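Local coordinates for Lpg2148(MvcA) (Legionella pneumophila subsp. pneumophila str. Philadelphia 1, PDB 6K11), which probably controls the host ubiquitin-conjugating enzyme UBE2N by removing ubiquitin from it through a deamidase-type activity, at residues A[40-45]-A[377-381]; A[99-103]-A[282-286]; A[156-160]-A[171-176]; A[231-237]-A[249-255]. The contacts are given in a common frame with arbitrary orientation. Numbering follows the deposited sequence.

Interaction 1: A[40-45]-A[377-381]; sequences IPSINK and LESLL
Here the loop that joins helices 28-39 and 49-64 packs against helix 358-381 near the C terminus, through an apolar cluster of isoleucine and leucine side chains. I40 begins a 3-10 turn (phi/psi -48/-49) that runs through S42 and is closed by I43 N donating to I40 O at 3.0 Å. Its m,m side chain starts sideways but swings its tip among three leucines: I40 CD1 lies 3.8 Å from L377 CD1 and 3.6 Å from L381 CD2, and I40 CG1 is 4.1 Å from L380 CD1. P41 and S42 carry the chain past the helix. I43 then turns extended (-97/118) and points its m,t side chain back at it, with I43 CD1 4.2 Å from L377 CG and 3.6 Å from L381 CD1. L377 and L381, one helical turn apart (L381 N to L377 O, 3.2 Å), thus face both isoleucines, and both also touch I53 of helix 49-64. Last in the segment, K45 CG reaches L381 CD2 at 4.4 Å.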
loop_
_atom_site.group_PDB
_atom_site.type_symbol
_atom_site.label_atom_id
_atom_site.label_comp_id
_atom_site.label_asym_id
_atom_site.label_seq_id
_atom_site.Cartn_x
_atom_site.Cartn_y
_atom_site.Cartn_z
ATOM N N ILE A 40 9.678 19.722 -9.565
ATOM C CA ILE A 40 10.835 20.289 -10.269
ATOM C C ILE A 40 11.504 19.305 -11.224
ATOM O O ILE A 40 11.765 19.685 -12.376
ATOM C CB ILE A 40 11.834 20.881 -9.249
ATOM C CG1 ILE A 40 11.422 22.295 -8.830
ATOM C CG2 ILE A 40 13.255 20.865 -9.813
ATOM C CD1 ILE A 40 11.545 23.317 -9.918
ATOM N N PRO A 41 11.819 18.061 -10.838
ATOM C CA PRO A 41 12.513 17.160 -11.777
ATOM C C PRO A 41 11.727 16.862 -13.045
ATOM O O PRO A 41 12.311 16.342 -14.006
ATOM C CB PRO A 41 12.728 15.884 -10.950
ATOM C CG PRO A 41 12.655 16.340 -9.523
ATOM C CD PRO A 41 11.611 17.408 -9.530
ATOM N N SER A 42 10.433 17.167 -13.083
ATOM C CA SER A 42 9.603 16.923 -14.255
ATOM C C SER A 42 9.543 18.110 -15.209
ATOM O O SER A 42 8.942 17.993 -16.282
ATOM C CB SER A 42 8.183 16.543 -13.828
ATOM O OG SER A 42 8.171 15.298 -13.158
ATOM N N ILE A 43 10.147 19.239 -14.859
ATOM C CA ILE A 43 10.113 20.425 -15.699
ATOM C C ILE A 43 11.401 20.474 -16.514
ATOM O O ILE A 43 12.503 20.536 -15.956
ATOM C CB ILE A 43 9.921 21.696 -14.859
ATOM C CG1 ILE A 43 8.600 21.584 -14.079
ATOM C CG2 ILE A 43 9.969 22.939 -15.749
ATOM C CD1 ILE A 43 8.109 22.866 -13.481
ATOM N N ASN A 44 11.257 20.405 -17.834
ATOM C CA ASN A 44 12.386 20.553 -18.744
ATOM C C ASN A 44 12.752 22.031 -18.823
ATOM O O ASN A 44 11.956 22.851 -19.297
ATOM C CB ASN A 44 12.027 19.988 -20.118
ATOM C CG ASN A 44 13.222 19.910 -21.050
ATOM O OD1 ASN A 44 13.929 20.899 -21.254
ATOM N ND2 ASN A 44 13.448 18.730 -21.631
ATOM N N LYS A 45 13.952 22.377 -18.352
ATOM C CA LYS A 45 14.302 23.786 -18.207
ATOM C C LYS A 45 14.754 24.441 -19.507
ATOM O O LYS A 45 14.911 25.667 -19.537
ATOM C CB LYS A 45 15.371 23.943 -17.123
ATOM C CG LYS A 45 14.900 23.407 -15.778
ATOM C CD LYS A 45 15.937 22.521 -15.134
ATOM C CE LYS A 45 16.462 23.170 -13.869
ATOM N NZ LYS A 45 17.395 22.269 -13.136
ATOM N N LEU A 377 7.351 27.221 -7.108
ATOM C CA LEU A 377 7.815 26.796 -8.426
ATOM C C LEU A 377 8.331 27.982 -9.239
ATOM O O LEU A 377 9.389 27.897 -9.879
ATOM C CB LEU A 377 6.668 26.090 -9.151
ATOM C CG LEU A 377 6.900 24.775 -9.887
ATOM C CD1 LEU A 377 7.844 23.853 -9.142
ATOM C CD2 LEU A 377 5.537 24.110 -10.089
ATOM N N GLU A 378 7.599 29.096 -9.224
ATOM C CA GLU A 378 8.034 30.262 -9.981
ATOM C C GLU A 378 9.337 30.820 -9.422
ATOM O O GLU A 378 10.212 31.256 -10.180
ATOM C CB GLU A 378 6.942 31.324 -9.973
ATOM C CG GLU A 378 5.706 30.952 -10.788
ATOM C CD GLU A 378 4.565 31.913 -10.547
ATOM O OE1 GLU A 378 4.649 32.671 -9.560
ATOM O OE2 GLU A 378 3.592 31.917 -11.334
ATOM N N SER A 379 9.495 30.789 -8.095
ATOM C CA SER A 379 10.720 31.278 -7.474
ATOM C C SER A 379 11.906 30.398 -7.841
ATOM O O SER A 379 12.948 30.895 -8.288
ATOM C CB SER A 379 10.533 31.348 -5.948
ATOM O OG SER A 379 11.491 32.205 -5.347
ATOM N N LEU A 380 11.759 29.081 -7.682
ATOM C CA LEU A 380 12.876 28.175 -7.909
ATOM C C LEU A 380 13.354 28.204 -9.359
ATOM O O LEU A 380 14.528 27.928 -9.626
ATOM C CB LEU A 380 12.484 26.749 -7.525
ATOM C CG LEU A 380 12.362 26.463 -6.023
ATOM C CD1 LEU A 380 11.819 25.054 -5.788
ATOM C CD2 LEU A 380 13.705 26.658 -5.320
ATOM N N LEU A 381 12.467 28.509 -10.305
ATOM C CA LEU A 381 12.815 28.457 -11.720
ATOM C C LEU A 381 13.104 29.826 -12.330
ATOM O O LEU A 381 13.438 29.892 -13.515
ATOM C CB LEU A 381 11.691 27.775 -12.513
ATOM C CG LEU A 381 11.474 26.287 -12.239
ATOM C CD1 LEU A 381 10.220 25.776 -12.961
ATOM C CD2 LEU A 381 12.697 25.464 -12.620
#

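Interaction 2: A[99-103]-A[282-286]; sequences LSADG and IEKLA
A type I beta turn, S100 to G103, cups one alanine of helix 278-288 and leads straight into helix 104-111, with G103 at its N-cap position. The turn is closed by G103 N donating to S100 O at 2.9 Å. Into its concave side goes the methyl of A286: A286 CB lies 3.4 Å from A101 O, 3.7 Å from D102 C, 3.8 Å from G103 N and 4.1 Å from S100 O. The fit brings D102 CA and A286 CA within 5.5 Å, while the side chains of S100, A101 and D102 start away from the helix. G103, at phi/psi 79/10, has no side chain, and an ideal CB there would collide with I282 CG2, which sits 3.8 Å from G103 O. L99 (t,p) is the matching bump, lying along the helix with L99 CD2 3.9 Å from L285 CB and 3.7 Å from A286 N. Beyond the turn, E283 and K107 form a salt bridge between the two helices. Water 1 spans the open margin, donating to A286 O at 2.7 Å and A101 O at 3.3 Å.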
loop_
_atom_site.group_PDB
_atom_site.type_symbol
_atom_site.label_atom_id
_atom_site.label_comp_id
_atom_site.label_asym_id
_atom_site.label_seq_id
_atom_site.Cartn_x
_atom_site.Cartn_y
_atom_site.Cartn_z
ATOM N N LEU A 99 -0.210 -14.013 9.937
ATOM C CA LEU A 99 -1.434 -14.569 10.494
ATOM C C LEU A 99 -1.414 -16.084 10.324
ATOM O O LEU A 99 -1.167 -16.589 9.224
ATOM C CB LEU A 99 -2.666 -13.962 9.807
ATOM C CG LEU A 99 -4.042 -14.310 10.393
ATOM C CD1 LEU A 99 -4.189 -13.760 11.809
ATOM C CD2 LEU A 99 -5.182 -13.802 9.493
ATOM N N SER A 100 -1.648 -16.808 11.417
ATOM C CA SER A 100 -1.715 -18.262 11.359
ATOM C C SER A 100 -2.842 -18.711 10.424
ATOM O O SER A 100 -3.730 -17.937 10.047
ATOM C CB SER A 100 -1.924 -18.843 12.756
ATOM O OG SER A 100 -3.310 -18.987 13.030
ATOM N N ALA A 101 -2.805 -19.996 10.059
ATOM C CA ALA A 101 -3.682 -20.489 9.000
ATOM C C ALA A 101 -5.157 -20.345 9.360
ATOM O O ALA A 101 -5.998 -20.206 8.461
ATOM C CB ALA A 101 -3.352 -21.947 8.680
ATOM N N ASP A 102 -5.491 -20.380 10.653
ATOM C CA ASP A 102 -6.855 -20.148 11.114
ATOM C C ASP A 102 -7.038 -18.789 11.775
ATOM O O ASP A 102 -8.143 -18.483 12.235
ATOM C CB ASP A 102 -7.267 -21.239 12.109
ATOM C CG ASP A 102 -7.369 -22.609 11.473
ATOM O OD1 ASP A 102 -7.935 -22.707 10.358
ATOM O OD2 ASP A 102 -6.882 -23.587 12.081
ATOM N N GLY A 103 -5.986 -17.981 11.852
ATOM C CA GLY A 103 -6.026 -16.750 12.606
ATOM C C GLY A 103 -5.868 -16.915 14.100
ATOM O O GLY A 103 -6.053 -15.939 14.837
ATOM N N ILE A 282 -11.462 -11.946 11.477
ATOM C CA ILE A 282 -10.157 -12.606 11.417
ATOM C C ILE A 282 -10.249 -13.902 10.618
ATOM O O ILE A 282 -9.355 -14.229 9.824
ATOM C CB ILE A 282 -9.606 -12.854 12.835
ATOM C CG1 ILE A 282 -9.250 -11.533 13.510
ATOM C CG2 ILE A 282 -8.374 -13.742 12.775
ATOM C CD1 ILE A 282 -8.832 -11.693 14.957
ATOM N N GLU A 283 -11.330 -14.658 10.808
ATOM C CA GLU A 283 -11.465 -15.919 10.091
ATOM C C GLU A 283 -11.458 -15.696 8.590
ATOM O O GLU A 283 -10.814 -16.446 7.847
ATOM C CB GLU A 283 -12.743 -16.633 10.530
ATOM C CG GLU A 283 -12.627 -17.229 11.931
ATOM C CD GLU A 283 -13.973 -17.627 12.495
ATOM O OE1 GLU A 283 -14.913 -17.834 11.690
ATOM O OE2 GLU A 283 -14.086 -17.725 13.740
ATOM N N LYS A 284 -12.143 -14.647 8.125
ATOM C CA LYS A 284 -12.168 -14.364 6.695
ATOM C C LYS A 284 -10.809 -13.893 6.191
ATOM O O LYS A 284 -10.437 -14.188 5.047
ATOM C CB LYS A 284 -13.252 -13.332 6.390
ATOM C CG LYS A 284 -14.657 -13.927 6.296
ATOM C CD LYS A 284 -15.548 -13.062 5.396
ATOM C CE LYS A 284 -16.794 -13.805 4.936
ATOM N NZ LYS A 284 -17.803 -12.871 4.344
ATOM N N LEU A 285 -10.059 -13.160 7.020
ATOM C CA LEU A 285 -8.688 -12.797 6.660
ATOM C C LEU A 285 -7.833 -14.040 6.473
ATOM O O LEU A 285 -7.043 -14.131 5.527
ATOM C CB LEU A 285 -8.065 -11.902 7.733
ATOM C CG LEU A 285 -8.471 -10.432 7.776
ATOM C CD1 LEU A 285 -7.644 -9.685 8.845
ATOM C CD2 LEU A 285 -8.319 -9.786 6.420
ATOM N N ALA A 286 -7.965 -15.009 7.381
ATOM C CA ALA A 286 -7.219 -16.257 7.226
ATOM C C ALA A 286 -7.576 -16.963 5.918
ATOM O O ALA A 286 -6.694 -17.502 5.240
ATOM C CB ALA A 286 -7.467 -17.170 8.429
HETATM O O HOH W 1 -4.360 -18.218 6.456
#

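Interaction 3: A[156-160]-A[171-176]; sequences LENKL and NLGPGK
Two waters fill the gap between these backbones, although N158 CA and K176 CA come within 4.1 Å. Water 2 donates to N158 O and to P174 O, each at 2.7 Å. Water 3 accepts from L160 N at 3.0 Å and lies 2.7 Å from both N171 OD1 and P174 O. The one direct hydrogen bond between the segments, L172 N to L160 O (2.8 Å, 169°), sits where antiparallel strands 160-163 and 169-171 cease pairing, within the MvcA insertion domain. The second segment then bends yet stays alongside the first: N171 OD1 accepts from G173 N at 2.9 Å, an Asx turn, and G175 is the N-cap of helix 176-185. L160 (t,p) points toward this bend, L160 CG 3.9 Å from L172 CD1 and L160 CD2 4.1 Å from P174 CG; helix 206-220 touches all three side chains. N158 CB meets K176 CD at 3.4 Å. Leucine and proline packing thus faces the helices, while waters link carbonyls and L160 N beyond the single backbone hydrogen bond.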
loop_
_atom_site.group_PDB
_atom_site.type_symbol
_atom_site.label_atom_id
_atom_site.label_comp_id
_atom_site.label_asym_id
_atom_site.label_seq_id
_atom_site.Cartn_x
_atom_site.Cartn_y
_atom_site.Cartn_z
ATOM N N LEU A 156 21.851 -12.031 -21.113
ATOM C CA LEU A 156 22.821 -11.328 -21.935
ATOM C C LEU A 156 23.800 -12.337 -22.517
ATOM O O LEU A 156 23.787 -13.521 -22.157
ATOM C CB LEU A 156 23.575 -10.274 -21.113
ATOM C CG LEU A 156 22.941 -8.932 -20.743
ATOM C CD1 LEU A 156 21.569 -9.087 -20.112
ATOM C CD2 LEU A 156 23.879 -8.185 -19.799
ATOM N N GLU A 157 24.670 -11.851 -23.414
ATOM C CA GLU A 157 25.752 -12.695 -23.923
ATOM C C GLU A 157 26.575 -13.291 -22.788
ATOM O O GLU A 157 27.038 -14.433 -22.884
ATOM C CB GLU A 157 26.679 -11.902 -24.853
ATOM C CG GLU A 157 26.045 -11.421 -26.138
ATOM C CD GLU A 157 25.731 -9.943 -26.088
ATOM O OE1 GLU A 157 25.269 -9.480 -25.019
ATOM O OE2 GLU A 157 25.953 -9.244 -27.100
ATOM N N ASN A 158 26.786 -12.532 -21.706
ATOM C CA ASN A 158 27.726 -12.956 -20.677
ATOM C C ASN A 158 27.182 -12.870 -19.256
ATOM O O ASN A 158 27.957 -13.037 -18.305
ATOM C CB ASN A 158 29.021 -12.146 -20.768
ATOM C CG ASN A 158 28.782 -10.659 -20.919
ATOM O OD1 ASN A 158 27.711 -10.138 -20.586
ATOM N ND2 ASN A 158 29.794 -9.960 -21.429
ATOM N N LYS A 159 25.888 -12.626 -19.079
ATOM C CA LYS A 159 25.306 -12.539 -17.746
ATOM C C LYS A 159 23.876 -13.063 -17.812
ATOM O O LYS A 159 23.213 -12.963 -18.847
ATOM C CB LYS A 159 25.333 -11.097 -17.212
ATOM C CG LYS A 159 26.734 -10.503 -16.976
ATOM C CD LYS A 159 27.178 -10.677 -15.517
ATOM C CE LYS A 159 28.567 -10.075 -15.238
ATOM N NZ LYS A 159 28.934 -9.095 -16.286
ATOM N N LEU A 160 23.434 -13.680 -16.721
ATOM C CA LEU A 160 22.043 -14.077 -16.513
ATOM C C LEU A 160 21.610 -13.400 -15.220
ATOM O O LEU A 160 22.136 -13.724 -14.149
ATOM C CB LEU A 160 21.897 -15.599 -16.425
ATOM C CG LEU A 160 20.488 -16.147 -16.170
ATOM C CD1 LEU A 160 19.568 -15.835 -17.363
ATOM C CD2 LEU A 160 20.528 -17.634 -15.911
ATOM N N ASN A 171 22.789 -11.500 -9.926
ATOM C CA ASN A 171 23.474 -12.403 -10.844
ATOM C C ASN A 171 23.071 -13.829 -10.483
ATOM O O ASN A 171 23.228 -14.255 -9.331
ATOM C CB ASN A 171 24.997 -12.215 -10.764
ATOM C CG ASN A 171 25.743 -12.968 -11.865
ATOM O OD1 ASN A 171 25.419 -14.125 -12.173
ATOM N ND2 ASN A 171 26.750 -12.325 -12.446
ATOM N N LEU A 172 22.522 -14.554 -11.452
ATOM C CA LEU A 172 21.969 -15.875 -11.181
ATOM C C LEU A 172 23.024 -16.989 -11.217
ATOM O O LEU A 172 22.684 -18.140 -10.918
ATOM C CB LEU A 172 20.838 -16.189 -12.167
ATOM C CG LEU A 172 19.560 -15.360 -11.993
ATOM C CD1 LEU A 172 18.407 -15.960 -12.821
ATOM C CD2 LEU A 172 19.175 -15.286 -10.508
ATOM N N GLY A 173 24.283 -16.689 -11.530
ATOM C CA GLY A 173 25.337 -17.666 -11.315
ATOM C C GLY A 173 26.205 -18.073 -12.495
ATOM O O GLY A 173 27.433 -18.145 -12.371
ATOM N N PRO A 174 25.602 -18.398 -13.643
ATOM C CA PRO A 174 26.397 -18.927 -14.769
ATOM C C PRO A 174 27.477 -17.965 -15.252
ATOM O O PRO A 174 27.280 -16.751 -15.291
ATOM C CB PRO A 174 25.343 -19.165 -15.857
ATOM C CG PRO A 174 24.084 -19.422 -15.110
ATOM C CD PRO A 174 24.155 -18.489 -13.916
ATOM N N GLY A 175 28.626 -18.528 -15.655
ATOM C CA GLY A 175 29.720 -17.722 -16.162
ATOM C C GLY A 175 29.515 -17.327 -17.620
ATOM O O GLY A 175 28.570 -17.755 -18.281
ATOM N N LYS A 176 30.451 -16.511 -18.130
ATOM C CA LYS A 176 30.306 -15.939 -19.475
ATOM C C LYS A 176 30.143 -17.013 -20.551
ATOM O O LYS A 176 29.304 -16.879 -21.453
ATOM C CB LYS A 176 31.507 -15.057 -19.813
ATOM C CG LYS A 176 31.578 -14.650 -21.285
ATOM C CD LYS A 176 32.131 -13.232 -21.448
ATOM C CE LYS A 176 32.577 -12.947 -22.874
ATOM N NZ LYS A 176 34.029 -13.229 -23.068
HETATM O O HOH W 2 28.629 -14.546 -16.174
HETATM O O HOH W 3 25.359 -14.902 -14.725
#

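Interaction 4: A[231-237]-A[249-255]; sequences SHSFTIY and FYPYQAY
The shortest polar link is a side-chain hydrogen bond, H232 NE2 to Q253 OE1 at 2.8 Å and 168°. H232 also touches C71 of helix 71-83, an arrangement consistent with the Cys-His-Gln triad of Cif-like deamidases. Further along, strands 228-238 and 250-252 pair as an antiparallel beta hairpin, their short segments at 154° and 4.6 Å at closest approach. T235 and Y252 form a hydrogen-bonded pair (T235 N to Y252 O 3.2 Å, Y252 N to T235 O 2.9 Å), as do Y237 and Y250 (Y237 N to Y250 O and Y250 N to Y237 O, both 3.0 Å). Between them I236 faces P251 as a non-hydrogen-bonded pair, CA to CA 4.3 Å. Water 4 links S233 O (2.8 Å) to A254 N (3.2 Å). Past Q253 the chains separate, to 7.6 Å between H232 CA and Y255 CA. Packing completes the contact: I236 CG2 meets F249 CD2 at 3.7 Å, Y237 CB lies 3.7 Å from Y252 CE2, and Y255 CD2 sits over one face of the H232 imidazole, 3.4 Å from H232 CE1. On the T235, Y237, Y250 and Y252 face lie helices 4-19 and 71-83, with Y252 OH hydrogen-bonded to H9. I236 and F234 touch Y281 of helix 278-288 on the other face, while strand 120-129 flanks 228-238, where S231 and H232 form a classic beta bulge opposite I126.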
loop_
_atom_site.group_PDB
_atom_site.type_symbol
_atom_site.label_atom_id
_atom_site.label_comp_id
_atom_site.label_asym_id
_atom_site.label_seq_id
_atom_site.Cartn_x
_atom_site.Cartn_y
_atom_site.Cartn_z
ATOM N N SER A 231 0.150 -5.150 -1.134
ATOM C CA SER A 231 -1.131 -5.000 -1.815
ATOM C C SER A 231 -2.058 -4.020 -1.109
ATOM O O SER A 231 -2.766 -3.256 -1.770
ATOM C CB SER A 231 -1.826 -6.370 -1.938
ATOM O OG SER A 231 -3.027 -6.296 -2.693
ATOM N N HIS A 232 -2.054 -4.003 0.221
ATOM C CA HIS A 232 -3.008 -3.180 0.953
ATOM C C HIS A 232 -2.511 -3.053 2.382
ATOM O O HIS A 232 -1.739 -3.884 2.868
ATOM C CB HIS A 232 -4.430 -3.783 0.887
ATOM C CG HIS A 232 -5.502 -2.900 1.455
ATOM N ND1 HIS A 232 -5.520 -1.533 1.267
ATOM C CD2 HIS A 232 -6.606 -3.194 2.188
ATOM C CE1 HIS A 232 -6.576 -1.019 1.880
ATOM N NE2 HIS A 232 -7.257 -2.007 2.437
ATOM N N SER A 233 -2.945 -1.980 3.030
ATOM C CA SER A 233 -2.606 -1.676 4.411
ATOM C C SER A 233 -3.871 -1.165 5.079
ATOM O O SER A 233 -4.665 -0.477 4.436
ATOM C CB SER A 233 -1.498 -0.616 4.471
ATOM O OG SER A 233 -1.464 0.025 5.736
ATOM N N PHE A 234 -4.082 -1.531 6.338
ATOM C CA PHE A 234 -5.208 -0.984 7.089
ATOM C C PHE A 234 -4.948 -1.196 8.566
ATOM O O PHE A 234 -4.011 -1.896 8.962
ATOM C CB PHE A 234 -6.564 -1.603 6.671
ATOM C CG PHE A 234 -6.698 -3.097 6.924
ATOM C CD1 PHE A 234 -6.173 -4.027 6.026
ATOM C CD2 PHE A 234 -7.414 -3.569 8.030
ATOM C CE1 PHE A 234 -6.320 -5.391 6.238
ATOM C CE2 PHE A 234 -7.579 -4.934 8.239
ATOM C CZ PHE A 234 -7.019 -5.850 7.340
ATOM N N THR A 235 -5.788 -0.572 9.383
ATOM C CA THR A 235 -5.686 -0.711 10.818
ATOM C C THR A 235 -7.046 -1.110 11.369
ATOM O O THR A 235 -8.090 -0.925 10.734
ATOM C CB THR A 235 -5.185 0.591 11.483
ATOM O OG1 THR A 235 -6.004 1.697 11.059
ATOM C CG2 THR A 235 -3.742 0.867 11.097
ATOM N N ILE A 236 -7.015 -1.679 12.565
ATOM C CA ILE A 236 -8.217 -1.994 13.315
ATOM C C ILE A 236 -7.990 -1.490 14.728
ATOM O O ILE A 236 -6.916 -1.709 15.304
ATOM C CB ILE A 236 -8.534 -3.502 13.308
ATOM C CG1 ILE A 236 -9.121 -3.921 11.946
ATOM C CG2 ILE A 236 -9.528 -3.843 14.430
ATOM C CD1 ILE A 236 -9.449 -5.391 11.862
ATOM N N TYR A 237 -8.989 -0.809 15.279
ATOM C CA TYR A 237 -8.909 -0.258 16.626
ATOM C C TYR A 237 -9.969 -0.937 17.481
ATOM O O TYR A 237 -11.138 -1.013 17.089
ATOM C CB TYR A 237 -9.105 1.262 16.601
ATOM C CG TYR A 237 -9.121 1.930 17.961
ATOM C CD1 TYR A 237 -8.053 1.792 18.853
ATOM C CD2 TYR A 237 -10.205 2.713 18.345
ATOM C CE1 TYR A 237 -8.069 2.422 20.105
ATOM C CE2 TYR A 237 -10.231 3.343 19.588
ATOM C CZ TYR A 237 -9.163 3.185 20.463
ATOM O OH TYR A 237 -9.201 3.808 21.699
ATOM N N PHE A 249 -14.782 -3.903 17.284
ATOM C CA PHE A 249 -13.616 -3.512 16.499
ATOM C C PHE A 249 -14.046 -2.589 15.371
ATOM O O PHE A 249 -15.188 -2.655 14.897
ATOM C CB PHE A 249 -12.892 -4.722 15.898
ATOM C CG PHE A 249 -13.480 -5.208 14.580
ATOM C CD1 PHE A 249 -14.603 -6.028 14.564
ATOM C CD2 PHE A 249 -12.893 -4.859 13.359
ATOM C CE1 PHE A 249 -15.147 -6.478 13.367
ATOM C CE2 PHE A 249 -13.439 -5.308 12.155
ATOM C CZ PHE A 249 -14.562 -6.133 12.164
ATOM N N TYR A 250 -13.128 -1.725 14.939
ATOM C CA TYR A 250 -13.422 -0.795 13.847
ATOM C C TYR A 250 -12.262 -0.809 12.867
ATOM O O TYR A 250 -11.131 -0.460 13.254
ATOM C CB TYR A 250 -13.677 0.617 14.377
ATOM C CG TYR A 250 -14.854 0.636 15.322
ATOM C CD1 TYR A 250 -16.156 0.745 14.842
ATOM C CD2 TYR A 250 -14.666 0.474 16.687
ATOM C CE1 TYR A 250 -17.243 0.734 15.716
ATOM C CE2 TYR A 250 -15.743 0.460 17.564
ATOM C CZ TYR A 250 -17.024 0.591 17.073
ATOM O OH TYR A 250 -18.093 0.575 17.944
ATOM N N PRO A 251 -12.481 -1.201 11.609
ATOM C CA PRO A 251 -11.415 -1.089 10.610
ATOM C C PRO A 251 -11.419 0.287 9.968
ATOM O O PRO A 251 -12.472 0.878 9.701
ATOM C CB PRO A 251 -11.777 -2.181 9.589
ATOM C CG PRO A 251 -13.293 -2.239 9.635
ATOM C CD PRO A 251 -13.698 -1.828 11.055
ATOM N N TYR A 252 -10.204 0.785 9.717
ATOM C CA TYR A 252 -9.951 2.082 9.105
ATOM C C TYR A 252 -9.058 1.896 7.886
ATOM O O TYR A 252 -8.043 1.186 7.962
ATOM C CB TYR A 252 -9.228 3.039 10.078
ATOM C CG TYR A 252 -9.846 3.223 11.450
ATOM C CD1 TYR A 252 -11.217 3.180 11.647
ATOM C CD2 TYR A 252 -9.025 3.480 12.554
ATOM C CE1 TYR A 252 -11.759 3.373 12.947
ATOM C CE2 TYR A 252 -9.545 3.668 13.815
ATOM C CZ TYR A 252 -10.899 3.620 14.009
ATOM O OH TYR A 252 -11.372 3.824 15.289
ATOM N N GLN A 253 -9.390 2.566 6.782
ATOM C CA GLN A 253 -8.517 2.458 5.620
ATOM C C GLN A 253 -8.795 3.545 4.589
ATOM O O GLN A 253 -9.857 4.176 4.573
ATOM C CB GLN A 253 -8.670 1.088 4.945
ATOM C CG GLN A 253 -10.067 0.869 4.342
ATOM C CD GLN A 253 -10.057 -0.269 3.358
ATOM O OE1 GLN A 253 -9.697 -1.388 3.716
ATOM N NE2 GLN A 253 -10.399 0.012 2.112
ATOM N N ALA A 254 -7.809 3.732 3.716
ATOM C CA ALA A 254 -7.959 4.330 2.395
ATOM C C ALA A 254 -7.536 3.301 1.347
ATOM O O ALA A 254 -6.913 2.284 1.665
ATOM C CB ALA A 254 -7.102 5.609 2.247
ATOM N N TYR A 255 -7.924 3.540 0.095
ATOM C CA TYR A 255 -7.518 2.673 -1.015
ATOM C C TYR A 255 -7.283 3.556 -2.233
ATOM O O TYR A 255 -8.235 4.123 -2.783
ATOM C CB TYR A 255 -8.562 1.580 -1.298
ATOM C CG TYR A 255 -7.946 0.357 -1.939
ATOM C CD1 TYR A 255 -7.450 0.407 -3.243
ATOM C CD2 TYR A 255 -7.815 -0.834 -1.229
ATOM C CE1 TYR A 255 -6.848 -0.724 -3.836
ATOM C CE2 TYR A 255 -7.232 -1.964 -1.809
ATOM C CZ TYR A 255 -6.739 -1.902 -3.101
ATOM O OH TYR A 255 -6.154 -3.022 -3.644
HETATM O O HOH W 4 -5.448 2.090 5.036
HETATM O O HOH W 5 -5.572 2.580 8.303
#

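Overall arrangement
Interactions 2 and 4 belong to one core: their centres lie 16 Å apart and they touch, L285 CD1 packing 4.2 Å from F234 CZ, so helix 278-288 connects the 99-103 turn to the central antiparallel sheet. The putative catalytic pair H232-Q253 lies within interaction 4. Along the chain, interactions 3 and 4 both fall between the two segments of interaction 2. Interaction 3 belongs to the insertion domain, its centre 44 Å from that of interaction 4 and its nearest atoms about 24 Å away. Interaction 1 ties N- and C-terminal helical parts together, 37 Å from interaction 4 and 49 Å from interaction 2 between centres, the latter across the chain's centre. Its segments bracket the other three contacts in sequence.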